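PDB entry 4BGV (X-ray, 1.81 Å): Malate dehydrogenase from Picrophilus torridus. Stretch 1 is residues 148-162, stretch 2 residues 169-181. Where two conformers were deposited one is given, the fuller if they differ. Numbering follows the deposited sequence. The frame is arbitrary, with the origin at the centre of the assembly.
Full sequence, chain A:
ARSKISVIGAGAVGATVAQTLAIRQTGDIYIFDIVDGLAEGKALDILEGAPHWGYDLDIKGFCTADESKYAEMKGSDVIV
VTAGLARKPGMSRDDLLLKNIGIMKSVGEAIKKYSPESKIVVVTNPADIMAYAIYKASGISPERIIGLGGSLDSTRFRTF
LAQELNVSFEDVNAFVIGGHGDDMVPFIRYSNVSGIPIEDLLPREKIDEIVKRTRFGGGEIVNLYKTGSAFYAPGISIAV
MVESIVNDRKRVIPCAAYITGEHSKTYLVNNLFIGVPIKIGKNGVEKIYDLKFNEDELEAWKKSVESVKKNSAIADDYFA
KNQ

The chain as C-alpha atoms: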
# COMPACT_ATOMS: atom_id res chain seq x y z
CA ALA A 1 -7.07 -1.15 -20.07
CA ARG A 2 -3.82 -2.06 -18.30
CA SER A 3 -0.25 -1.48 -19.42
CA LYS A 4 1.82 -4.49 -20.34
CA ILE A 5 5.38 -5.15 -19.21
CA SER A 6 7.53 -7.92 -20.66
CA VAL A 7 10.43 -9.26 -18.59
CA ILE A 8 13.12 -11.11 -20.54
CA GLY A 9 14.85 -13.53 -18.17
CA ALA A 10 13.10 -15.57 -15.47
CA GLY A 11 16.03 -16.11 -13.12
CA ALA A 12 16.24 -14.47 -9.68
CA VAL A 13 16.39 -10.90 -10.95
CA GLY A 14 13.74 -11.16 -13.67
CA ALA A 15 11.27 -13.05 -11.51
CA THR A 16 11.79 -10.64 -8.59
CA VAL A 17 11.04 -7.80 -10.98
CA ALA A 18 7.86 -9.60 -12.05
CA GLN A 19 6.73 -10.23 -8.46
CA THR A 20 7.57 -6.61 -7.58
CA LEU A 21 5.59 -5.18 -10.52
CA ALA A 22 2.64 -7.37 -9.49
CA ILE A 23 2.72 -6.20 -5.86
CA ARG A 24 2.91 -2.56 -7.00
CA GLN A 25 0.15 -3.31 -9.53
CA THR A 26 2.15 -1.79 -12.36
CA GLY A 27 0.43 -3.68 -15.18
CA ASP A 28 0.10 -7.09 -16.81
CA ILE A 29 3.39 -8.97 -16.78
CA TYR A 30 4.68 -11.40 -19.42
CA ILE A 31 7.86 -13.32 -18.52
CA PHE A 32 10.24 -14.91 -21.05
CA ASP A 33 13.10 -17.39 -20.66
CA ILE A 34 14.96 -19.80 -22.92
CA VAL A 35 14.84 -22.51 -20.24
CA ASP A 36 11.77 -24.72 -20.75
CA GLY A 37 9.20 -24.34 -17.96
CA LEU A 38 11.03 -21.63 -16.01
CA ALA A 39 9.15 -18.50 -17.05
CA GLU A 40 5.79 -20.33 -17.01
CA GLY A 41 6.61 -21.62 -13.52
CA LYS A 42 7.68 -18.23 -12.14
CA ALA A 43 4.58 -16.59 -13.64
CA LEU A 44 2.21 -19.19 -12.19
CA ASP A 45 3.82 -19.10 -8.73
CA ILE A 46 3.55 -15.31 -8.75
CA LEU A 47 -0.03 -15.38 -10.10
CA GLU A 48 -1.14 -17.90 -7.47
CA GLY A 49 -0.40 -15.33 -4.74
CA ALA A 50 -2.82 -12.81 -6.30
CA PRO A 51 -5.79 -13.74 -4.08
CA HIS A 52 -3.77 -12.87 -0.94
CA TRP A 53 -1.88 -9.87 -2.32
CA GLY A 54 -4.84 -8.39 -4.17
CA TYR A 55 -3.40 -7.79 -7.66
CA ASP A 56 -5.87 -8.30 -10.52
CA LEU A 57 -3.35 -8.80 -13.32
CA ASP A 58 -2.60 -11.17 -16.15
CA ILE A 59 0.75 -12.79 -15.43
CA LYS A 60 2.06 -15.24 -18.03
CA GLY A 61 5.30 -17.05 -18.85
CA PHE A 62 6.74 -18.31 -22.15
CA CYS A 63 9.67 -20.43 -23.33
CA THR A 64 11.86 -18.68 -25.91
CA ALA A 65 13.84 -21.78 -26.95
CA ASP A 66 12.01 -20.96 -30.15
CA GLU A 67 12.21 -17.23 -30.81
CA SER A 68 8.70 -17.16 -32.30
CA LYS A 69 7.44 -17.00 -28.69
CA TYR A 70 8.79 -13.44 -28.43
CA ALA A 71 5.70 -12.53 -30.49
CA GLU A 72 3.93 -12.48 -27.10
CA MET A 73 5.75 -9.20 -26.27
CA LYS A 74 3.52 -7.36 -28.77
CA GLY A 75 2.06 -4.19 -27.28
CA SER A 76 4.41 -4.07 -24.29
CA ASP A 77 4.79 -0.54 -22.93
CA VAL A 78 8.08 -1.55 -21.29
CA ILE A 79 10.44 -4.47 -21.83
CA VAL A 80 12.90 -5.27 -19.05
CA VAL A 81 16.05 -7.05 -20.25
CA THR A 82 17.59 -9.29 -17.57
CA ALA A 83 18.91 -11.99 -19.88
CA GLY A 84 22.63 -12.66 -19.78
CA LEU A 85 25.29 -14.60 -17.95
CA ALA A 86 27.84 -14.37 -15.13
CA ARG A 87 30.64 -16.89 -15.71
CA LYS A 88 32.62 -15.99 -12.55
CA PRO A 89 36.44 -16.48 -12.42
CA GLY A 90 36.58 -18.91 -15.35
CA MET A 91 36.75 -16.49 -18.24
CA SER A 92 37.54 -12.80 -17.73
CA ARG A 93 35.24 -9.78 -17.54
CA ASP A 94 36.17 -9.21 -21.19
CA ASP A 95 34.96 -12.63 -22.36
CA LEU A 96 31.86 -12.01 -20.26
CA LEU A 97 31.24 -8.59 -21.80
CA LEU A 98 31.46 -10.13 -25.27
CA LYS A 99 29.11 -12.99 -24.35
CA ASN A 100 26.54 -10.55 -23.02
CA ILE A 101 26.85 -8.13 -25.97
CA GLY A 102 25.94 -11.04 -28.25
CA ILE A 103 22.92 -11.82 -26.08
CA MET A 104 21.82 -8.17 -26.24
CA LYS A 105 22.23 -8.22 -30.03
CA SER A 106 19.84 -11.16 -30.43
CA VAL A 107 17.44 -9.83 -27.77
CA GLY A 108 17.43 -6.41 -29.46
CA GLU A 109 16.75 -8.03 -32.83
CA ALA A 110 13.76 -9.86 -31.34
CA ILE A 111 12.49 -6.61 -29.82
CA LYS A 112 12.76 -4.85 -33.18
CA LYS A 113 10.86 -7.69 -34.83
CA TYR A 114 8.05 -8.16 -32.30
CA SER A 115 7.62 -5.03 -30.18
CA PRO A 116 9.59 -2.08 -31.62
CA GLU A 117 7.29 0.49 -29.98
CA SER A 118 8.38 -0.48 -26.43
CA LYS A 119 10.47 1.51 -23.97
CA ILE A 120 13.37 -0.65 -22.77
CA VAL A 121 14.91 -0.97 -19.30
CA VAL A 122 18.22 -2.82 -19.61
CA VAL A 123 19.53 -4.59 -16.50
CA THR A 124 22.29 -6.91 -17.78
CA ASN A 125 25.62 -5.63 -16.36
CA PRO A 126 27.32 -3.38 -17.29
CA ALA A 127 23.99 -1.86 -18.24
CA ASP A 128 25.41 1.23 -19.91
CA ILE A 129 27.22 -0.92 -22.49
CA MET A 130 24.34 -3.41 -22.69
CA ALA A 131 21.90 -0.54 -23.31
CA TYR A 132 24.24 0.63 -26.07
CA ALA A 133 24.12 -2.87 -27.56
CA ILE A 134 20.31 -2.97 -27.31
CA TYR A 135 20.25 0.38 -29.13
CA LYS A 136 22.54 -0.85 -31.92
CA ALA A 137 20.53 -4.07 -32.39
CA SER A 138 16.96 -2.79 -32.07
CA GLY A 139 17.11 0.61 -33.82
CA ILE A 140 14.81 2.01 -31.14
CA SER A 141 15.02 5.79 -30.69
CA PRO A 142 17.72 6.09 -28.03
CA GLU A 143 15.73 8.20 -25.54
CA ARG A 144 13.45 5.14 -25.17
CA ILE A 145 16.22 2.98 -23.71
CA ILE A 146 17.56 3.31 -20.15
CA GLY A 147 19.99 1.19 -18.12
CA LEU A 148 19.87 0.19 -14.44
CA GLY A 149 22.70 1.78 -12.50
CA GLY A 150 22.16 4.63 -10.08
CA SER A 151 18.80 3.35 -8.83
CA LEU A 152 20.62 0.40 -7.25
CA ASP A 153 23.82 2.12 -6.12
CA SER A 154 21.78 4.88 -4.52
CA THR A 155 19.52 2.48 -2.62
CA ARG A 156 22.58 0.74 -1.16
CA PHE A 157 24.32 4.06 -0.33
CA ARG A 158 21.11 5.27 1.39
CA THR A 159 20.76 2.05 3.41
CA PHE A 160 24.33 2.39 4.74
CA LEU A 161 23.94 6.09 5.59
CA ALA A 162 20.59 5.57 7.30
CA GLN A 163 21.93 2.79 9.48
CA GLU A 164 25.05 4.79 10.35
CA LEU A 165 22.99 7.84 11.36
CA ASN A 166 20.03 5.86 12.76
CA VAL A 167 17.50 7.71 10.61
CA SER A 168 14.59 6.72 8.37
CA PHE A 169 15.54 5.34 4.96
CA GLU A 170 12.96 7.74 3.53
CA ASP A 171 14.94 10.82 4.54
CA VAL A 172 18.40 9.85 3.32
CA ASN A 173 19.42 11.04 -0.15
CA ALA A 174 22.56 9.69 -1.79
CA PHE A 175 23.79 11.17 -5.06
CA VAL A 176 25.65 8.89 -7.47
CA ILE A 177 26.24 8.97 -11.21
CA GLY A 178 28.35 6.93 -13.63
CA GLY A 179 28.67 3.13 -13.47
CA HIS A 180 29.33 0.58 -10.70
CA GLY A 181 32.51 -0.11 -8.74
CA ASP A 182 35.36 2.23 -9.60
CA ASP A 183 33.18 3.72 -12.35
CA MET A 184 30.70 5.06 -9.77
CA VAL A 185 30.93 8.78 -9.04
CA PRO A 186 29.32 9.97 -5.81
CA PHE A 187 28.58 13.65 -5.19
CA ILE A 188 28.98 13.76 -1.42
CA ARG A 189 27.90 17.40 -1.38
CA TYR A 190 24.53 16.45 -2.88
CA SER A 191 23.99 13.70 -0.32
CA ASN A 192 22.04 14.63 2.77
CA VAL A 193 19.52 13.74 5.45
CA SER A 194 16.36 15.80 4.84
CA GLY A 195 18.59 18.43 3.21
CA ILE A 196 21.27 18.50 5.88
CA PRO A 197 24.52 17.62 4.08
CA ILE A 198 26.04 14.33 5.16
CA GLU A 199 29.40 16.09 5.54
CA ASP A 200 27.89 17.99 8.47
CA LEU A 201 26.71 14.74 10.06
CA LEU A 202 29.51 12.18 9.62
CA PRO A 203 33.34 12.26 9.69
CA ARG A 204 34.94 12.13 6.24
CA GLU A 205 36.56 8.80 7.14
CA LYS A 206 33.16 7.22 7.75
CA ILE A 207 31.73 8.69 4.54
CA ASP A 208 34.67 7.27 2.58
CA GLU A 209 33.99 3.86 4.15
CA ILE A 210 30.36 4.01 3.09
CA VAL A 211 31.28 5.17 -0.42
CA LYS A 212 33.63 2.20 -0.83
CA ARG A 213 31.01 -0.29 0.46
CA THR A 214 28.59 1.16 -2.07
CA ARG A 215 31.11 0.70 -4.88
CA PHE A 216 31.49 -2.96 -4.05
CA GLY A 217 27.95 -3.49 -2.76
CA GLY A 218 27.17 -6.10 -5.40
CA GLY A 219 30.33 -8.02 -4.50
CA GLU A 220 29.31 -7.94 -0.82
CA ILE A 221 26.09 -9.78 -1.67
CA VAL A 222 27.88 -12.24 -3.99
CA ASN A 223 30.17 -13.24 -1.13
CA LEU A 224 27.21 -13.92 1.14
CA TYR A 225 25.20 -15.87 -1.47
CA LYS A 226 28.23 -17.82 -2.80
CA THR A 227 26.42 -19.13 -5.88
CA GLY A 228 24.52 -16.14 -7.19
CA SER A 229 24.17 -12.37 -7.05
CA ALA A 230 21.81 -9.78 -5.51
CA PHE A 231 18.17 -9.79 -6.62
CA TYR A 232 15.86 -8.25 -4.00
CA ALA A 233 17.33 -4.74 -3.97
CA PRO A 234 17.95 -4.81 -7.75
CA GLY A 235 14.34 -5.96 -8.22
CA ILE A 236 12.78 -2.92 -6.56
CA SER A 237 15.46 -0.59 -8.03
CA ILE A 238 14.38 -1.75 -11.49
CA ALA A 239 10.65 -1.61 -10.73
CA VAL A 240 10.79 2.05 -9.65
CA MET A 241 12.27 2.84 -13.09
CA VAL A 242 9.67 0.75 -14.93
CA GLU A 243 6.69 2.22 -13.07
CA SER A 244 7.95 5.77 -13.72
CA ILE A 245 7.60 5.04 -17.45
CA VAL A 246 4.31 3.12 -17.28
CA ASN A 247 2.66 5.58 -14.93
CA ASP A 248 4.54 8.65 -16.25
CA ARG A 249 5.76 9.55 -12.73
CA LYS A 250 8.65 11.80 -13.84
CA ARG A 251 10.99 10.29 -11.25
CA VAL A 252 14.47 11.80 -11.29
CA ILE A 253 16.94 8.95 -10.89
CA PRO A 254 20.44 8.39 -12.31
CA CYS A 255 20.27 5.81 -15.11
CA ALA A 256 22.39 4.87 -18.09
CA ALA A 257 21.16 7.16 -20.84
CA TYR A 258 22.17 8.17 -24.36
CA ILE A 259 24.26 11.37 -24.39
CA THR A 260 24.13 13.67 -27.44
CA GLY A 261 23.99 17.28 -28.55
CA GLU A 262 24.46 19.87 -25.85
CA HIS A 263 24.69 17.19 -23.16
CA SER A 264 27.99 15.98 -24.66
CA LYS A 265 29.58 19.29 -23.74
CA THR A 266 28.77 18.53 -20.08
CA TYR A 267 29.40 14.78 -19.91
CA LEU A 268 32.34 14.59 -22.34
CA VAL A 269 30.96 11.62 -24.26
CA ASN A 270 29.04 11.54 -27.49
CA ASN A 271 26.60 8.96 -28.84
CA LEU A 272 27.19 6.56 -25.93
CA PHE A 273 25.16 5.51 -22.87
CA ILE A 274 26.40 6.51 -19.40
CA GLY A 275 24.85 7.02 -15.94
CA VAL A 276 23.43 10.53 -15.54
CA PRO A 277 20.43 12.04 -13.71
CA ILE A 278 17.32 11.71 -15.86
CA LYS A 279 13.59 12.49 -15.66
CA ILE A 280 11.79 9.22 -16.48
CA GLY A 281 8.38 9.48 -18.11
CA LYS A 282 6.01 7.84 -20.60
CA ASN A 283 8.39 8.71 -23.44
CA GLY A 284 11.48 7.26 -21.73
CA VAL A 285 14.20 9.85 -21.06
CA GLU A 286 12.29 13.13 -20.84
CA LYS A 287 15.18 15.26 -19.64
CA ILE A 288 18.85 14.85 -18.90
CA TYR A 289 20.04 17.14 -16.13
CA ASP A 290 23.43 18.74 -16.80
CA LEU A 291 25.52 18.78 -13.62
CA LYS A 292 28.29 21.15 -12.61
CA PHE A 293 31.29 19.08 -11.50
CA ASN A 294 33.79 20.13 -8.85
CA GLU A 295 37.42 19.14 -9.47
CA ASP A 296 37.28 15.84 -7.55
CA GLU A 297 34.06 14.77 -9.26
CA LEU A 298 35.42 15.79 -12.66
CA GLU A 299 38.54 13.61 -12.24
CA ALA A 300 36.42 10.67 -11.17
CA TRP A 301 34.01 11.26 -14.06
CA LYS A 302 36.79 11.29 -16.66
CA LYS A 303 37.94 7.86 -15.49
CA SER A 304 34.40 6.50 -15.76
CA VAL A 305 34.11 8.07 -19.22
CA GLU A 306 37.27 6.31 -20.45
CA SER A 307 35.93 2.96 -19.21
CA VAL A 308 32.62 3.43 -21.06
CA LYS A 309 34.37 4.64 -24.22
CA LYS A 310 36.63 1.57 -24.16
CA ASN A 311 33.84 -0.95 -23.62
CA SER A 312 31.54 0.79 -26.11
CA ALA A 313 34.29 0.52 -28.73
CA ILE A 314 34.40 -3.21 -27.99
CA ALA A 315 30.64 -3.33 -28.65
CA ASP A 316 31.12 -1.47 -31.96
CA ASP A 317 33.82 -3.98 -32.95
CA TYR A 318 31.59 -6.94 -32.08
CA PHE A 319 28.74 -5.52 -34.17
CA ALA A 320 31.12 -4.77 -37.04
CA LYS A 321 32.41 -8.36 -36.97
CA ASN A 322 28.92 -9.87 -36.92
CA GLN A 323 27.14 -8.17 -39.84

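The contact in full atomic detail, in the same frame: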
# COMPACT_ATOMS: atom_id res chain seq x y z
N LEU A 148 19.80 0.20 -15.90
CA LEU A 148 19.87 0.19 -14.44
C LEU A 148 21.28 0.54 -13.99
O LEU A 148 22.24 -0.05 -14.46
CB LEU A 148 19.51 -1.19 -13.89
CG LEU A 148 19.79 -1.33 -12.39
CD1 LEU A 148 18.81 -0.48 -11.55
CD2 LEU A 148 19.77 -2.82 -11.96
N GLY A 149 21.41 1.49 -13.08
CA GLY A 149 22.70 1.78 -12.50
C GLY A 149 22.49 2.48 -11.18
O GLY A 149 22.47 1.84 -10.12
N GLY A 150 22.29 3.79 -11.26
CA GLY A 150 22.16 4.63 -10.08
C GLY A 150 21.01 4.26 -9.16
O GLY A 150 21.09 4.52 -7.96
N SER A 151 19.93 3.69 -9.68
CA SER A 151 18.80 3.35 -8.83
C SER A 151 19.26 2.37 -7.75
O SER A 151 18.85 2.46 -6.58
CB SER A 151 17.64 2.74 -9.63
OG SER A 151 16.51 2.55 -8.78
N LEU A 152 20.12 1.44 -8.15
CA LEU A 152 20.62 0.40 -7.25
C LEU A 152 21.76 0.91 -6.36
O LEU A 152 21.76 0.68 -5.15
CB LEU A 152 21.07 -0.82 -8.03
CG LEU A 152 21.71 -1.96 -7.22
CD1 LEU A 152 20.76 -2.47 -6.13
CD2 LEU A 152 22.13 -3.09 -8.16
N ASP A 153 22.73 1.61 -6.94
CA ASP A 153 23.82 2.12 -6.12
C ASP A 153 23.28 3.08 -5.07
O ASP A 153 23.75 3.08 -3.94
CB ASP A 153 24.90 2.80 -6.97
CG ASP A 153 25.63 1.81 -7.85
OD1 ASP A 153 25.85 0.66 -7.40
OD2 ASP A 153 25.99 2.18 -8.99
N SER A 154 22.29 3.89 -5.45
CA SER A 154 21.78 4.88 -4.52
C SER A 154 20.99 4.23 -3.39
O SER A 154 21.06 4.69 -2.25
CB SER A 154 20.94 5.97 -5.20
OG SER A 154 19.73 5.45 -5.70
N THR A 155 20.27 3.15 -3.68
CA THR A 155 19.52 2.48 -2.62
C THR A 155 20.47 1.87 -1.60
O THR A 155 20.23 1.90 -0.41
CB THR A 155 18.60 1.39 -3.14
OG1 THR A 155 18.24 1.67 -4.50
CG2 THR A 155 17.35 1.34 -2.29
N ARG A 156 21.59 1.31 -2.08
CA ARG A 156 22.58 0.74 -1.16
C ARG A 156 23.22 1.85 -0.31
O ARG A 156 23.28 1.75 0.91
CB ARG A 156 23.67 -0.05 -1.91
CG ARG A 156 23.13 -1.31 -2.61
CD ARG A 156 24.25 -2.32 -2.86
NE ARG A 156 23.75 -3.59 -3.36
CZ ARG A 156 23.97 -4.06 -4.59
NH1 ARG A 156 24.70 -3.35 -5.46
NH2 ARG A 156 23.45 -5.23 -4.96
N PHE A 157 23.65 2.92 -0.98
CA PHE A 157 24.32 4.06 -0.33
C PHE A 157 23.37 4.62 0.75
O PHE A 157 23.78 4.90 1.88
CB PHE A 157 24.62 5.09 -1.43
CG PHE A 157 25.65 6.15 -1.08
CD1 PHE A 157 26.12 6.32 0.21
CD2 PHE A 157 26.14 6.99 -2.08
CE1 PHE A 157 27.06 7.31 0.51
CE2 PHE A 157 27.08 8.00 -1.78
CZ PHE A 157 27.55 8.14 -0.50
N ARG A 158 22.09 4.76 0.42
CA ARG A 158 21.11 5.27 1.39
C ARG A 158 20.92 4.33 2.59
O ARG A 158 20.76 4.77 3.73
CB ARG A 158 19.75 5.49 0.73
CG ARG A 158 19.72 6.67 -0.25
CD ARG A 158 18.40 6.64 -1.06
NE ARG A 158 17.24 6.95 -0.23
CZ ARG A 158 15.98 6.84 -0.64
NH1 ARG A 158 15.74 6.40 -1.87
NH2 ARG A 158 14.98 7.15 0.18
N THR A 159 20.90 3.03 2.33
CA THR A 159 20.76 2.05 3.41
C THR A 159 21.91 2.21 4.42
O THR A 159 21.68 2.28 5.63
CB THR A 159 20.77 0.61 2.87
OG1 THR A 159 19.67 0.44 1.95
CG2 THR A 159 20.66 -0.40 4.00
N PHE A 160 23.14 2.31 3.90
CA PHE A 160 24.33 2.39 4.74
C PHE A 160 24.35 3.69 5.56
O PHE A 160 24.69 3.69 6.76
CB PHE A 160 25.61 2.29 3.89
CG PHE A 160 25.67 1.05 3.01
CD1 PHE A 160 25.07 -0.14 3.39
CD2 PHE A 160 26.35 1.09 1.79
CE1 PHE A 160 25.14 -1.28 2.57
CE2 PHE A 160 26.42 -0.03 0.96
CZ PHE A 160 25.81 -1.22 1.36
N LEU A 161 24.01 4.80 4.91
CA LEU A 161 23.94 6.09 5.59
C LEU A 161 22.88 6.09 6.68
O LEU A 161 23.11 6.57 7.80
CB LEU A 161 23.63 7.20 4.58
CG LEU A 161 24.73 7.61 3.60
CD1 LEU A 161 24.17 8.55 2.54
CD2 LEU A 161 25.86 8.29 4.37
N ALA A 162 21.70 5.56 6.36
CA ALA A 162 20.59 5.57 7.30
C ALA A 162 20.92 4.73 8.53
O ALA A 162 20.62 5.12 9.66
CB ALA A 162 19.32 5.06 6.63
N PHE A 169 15.05 5.49 6.32
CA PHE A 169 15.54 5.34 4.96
C PHE A 169 14.88 6.36 4.04
O PHE A 169 15.45 6.74 3.02
CB PHE A 169 15.28 3.93 4.41
CG PHE A 169 15.94 2.83 5.20
CD1 PHE A 169 17.33 2.70 5.19
CD2 PHE A 169 15.18 1.91 5.91
CE1 PHE A 169 17.94 1.69 5.89
CE2 PHE A 169 15.79 0.89 6.61
CZ PHE A 169 17.18 0.78 6.61
N GLU A 170 13.69 6.81 4.39
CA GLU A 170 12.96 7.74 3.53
C GLU A 170 13.61 9.12 3.44
O GLU A 170 13.42 9.85 2.47
CB GLU A 170 11.51 7.90 3.99
CG GLU A 170 10.69 8.84 3.11
CD GLU A 170 9.19 8.66 3.28
OE1 GLU A 170 8.78 7.94 4.22
OE2 GLU A 170 8.43 9.25 2.48
N ASP A 171 14.39 9.47 4.46
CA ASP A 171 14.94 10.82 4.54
C ASP A 171 16.40 10.94 4.13
O ASP A 171 16.96 12.04 4.09
CB ASP A 171 14.70 11.38 5.94
CG ASP A 171 13.22 11.46 6.28
OD1 ASP A 171 12.44 11.89 5.40
OD2 ASP A 171 12.82 11.07 7.41
N VAL A 172 17.03 9.81 3.80
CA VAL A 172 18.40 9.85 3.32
C VAL A 172 18.40 9.98 1.79
O VAL A 172 17.62 9.32 1.09
CB VAL A 172 19.22 8.61 3.74
CG1 VAL A 172 20.63 8.72 3.20
CG2 VAL A 172 19.28 8.49 5.25
N ASN A 173 19.25 10.87 1.28
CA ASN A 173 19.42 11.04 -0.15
C ASN A 173 20.88 10.88 -0.50
O ASN A 173 21.72 11.54 0.07
CB ASN A 173 18.95 12.42 -0.56
CG ASN A 173 17.50 12.66 -0.18
OD1 ASN A 173 16.60 12.16 -0.84
ND2 ASN A 173 17.27 13.40 0.91
N ALA A 174 21.17 9.98 -1.44
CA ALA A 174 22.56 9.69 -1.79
C ALA A 174 22.75 9.87 -3.29
O ALA A 174 22.09 9.20 -4.08
CB ALA A 174 22.91 8.27 -1.37
N PHE A 175 23.65 10.76 -3.67
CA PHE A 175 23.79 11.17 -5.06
C PHE A 175 24.95 10.43 -5.73
O PHE A 175 26.11 10.63 -5.38
CB PHE A 175 24.04 12.69 -5.12
CG PHE A 175 23.85 13.28 -6.49
CD1 PHE A 175 24.88 13.27 -7.40
CD2 PHE A 175 22.64 13.81 -6.87
CE1 PHE A 175 24.73 13.80 -8.65
CE2 PHE A 175 22.47 14.34 -8.13
CZ PHE A 175 23.52 14.33 -9.02
N VAL A 176 24.62 9.58 -6.70
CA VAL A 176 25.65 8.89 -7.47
C VAL A 176 25.34 8.91 -8.96
O VAL A 176 24.19 8.76 -9.38
CB VAL A 176 25.81 7.43 -7.03
CG1 VAL A 176 26.52 7.36 -5.67
CG2 VAL A 176 24.46 6.74 -6.97
N ILE A 177 26.38 9.10 -9.77
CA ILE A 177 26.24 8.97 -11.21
C ILE A 177 27.32 8.02 -11.74
O ILE A 177 28.12 7.48 -10.98
CB ILE A 177 26.30 10.35 -11.94
CG1 ILE A 177 27.65 11.04 -11.70
CG2 ILE A 177 25.15 11.26 -11.49
CD1 ILE A 177 27.79 12.37 -12.49
N GLY A 178 27.34 7.80 -13.05
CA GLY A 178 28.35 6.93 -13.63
C GLY A 178 27.95 5.46 -13.55
O GLY A 178 26.76 5.15 -13.46
N GLY A 179 28.94 4.57 -13.55
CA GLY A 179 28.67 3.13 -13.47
C GLY A 179 28.79 2.55 -12.07
O GLY A 179 28.56 3.25 -11.09
N HIS A 180 29.14 1.26 -11.98
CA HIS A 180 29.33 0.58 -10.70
C HIS A 180 30.82 0.55 -10.34
O HIS A 180 31.66 0.85 -11.17
CB HIS A 180 28.85 -0.87 -10.77
CG HIS A 180 27.36 -1.02 -10.89
ND1 HIS A 180 26.47 -0.11 -10.36
CD2 HIS A 180 26.61 -1.99 -11.47
CE1 HIS A 180 25.24 -0.51 -10.62
NE2 HIS A 180 25.30 -1.64 -11.29
N GLY A 181 31.13 0.14 -9.12
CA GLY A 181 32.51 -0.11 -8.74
C GLY A 181 33.34 1.15 -8.85
O GLY A 181 32.93 2.21 -8.38
O HOH W 1 28.53 -0.23 -7.39
O HOH W 2 26.09 4.36 -10.18
O HOH W 3 25.79 2.55 -11.88

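Helix 150-162 packs across strand 172-178, their N-to-C directions 136° apart, and the contact buries 838 Å² in all. Gly149, at the N-cap position, has its carbonyl beside the edge of the His180 ring, with Gly149 O 3.7 Å from His180 CE1; the same oxygen accepts from Asp153 N at 3.2 Å. At Gly150 the backbones run close, the CA atoms of Gly150 and Ile177 lying 6.1 Å apart; an ideal CB on Gly150 would sit 3.6 Å from Val176 O.

Asp153 points toward the strand and supplies the polar anchor at this end. Its carboxylate accepts a hydrogen bond from the imidazole, His180 ND1 to Asp153 OD2 at 2.7 Å, a pairing expected of the catalytic histidine and aspartate of a malate dehydrogenase. Water 1 links Asp153 OD1 to Gly181 N, while Asp153 CB rests 4.0 Å from Val176 CG2.

Ser154 is small enough for close packing, its CB 3.6 Å from Ala174 O. Its hydroxyl turns back along the helix, Ser154 OG donating to Gly150 O at 2.8 Å, so the buried polar group is satisfied. Phe157 fills the middle: its CG lies 3.5 Å from Ala174 CB, and its ring edge meets Val176, CD2 to CG1 at 3.6 Å. The methyl of Ala174 lets the ring approach this closely.

Arg158 leaves the helix sideways, but its long chain brings the guanidinium to backbone carbonyls. Arg158 NH2 donates to Phe169 O at 2.9 Å, and Arg158 NE makes a weak bond to Val172 O at 2.7 Å; its aliphatic part covers Ala174, CG to CB at 3.7 Å.

Thr159 points away, yet its CA is 3.8 Å from Phe169 CE1. Leu161 CD1 meets Val172 CG1 at 3.6 Å, branched apolar chains suited to a buried seam. Ala162 closes the contact, its CB 3.4 Å from Phe169 CD1 and 3.7 Å from Val172 CG2.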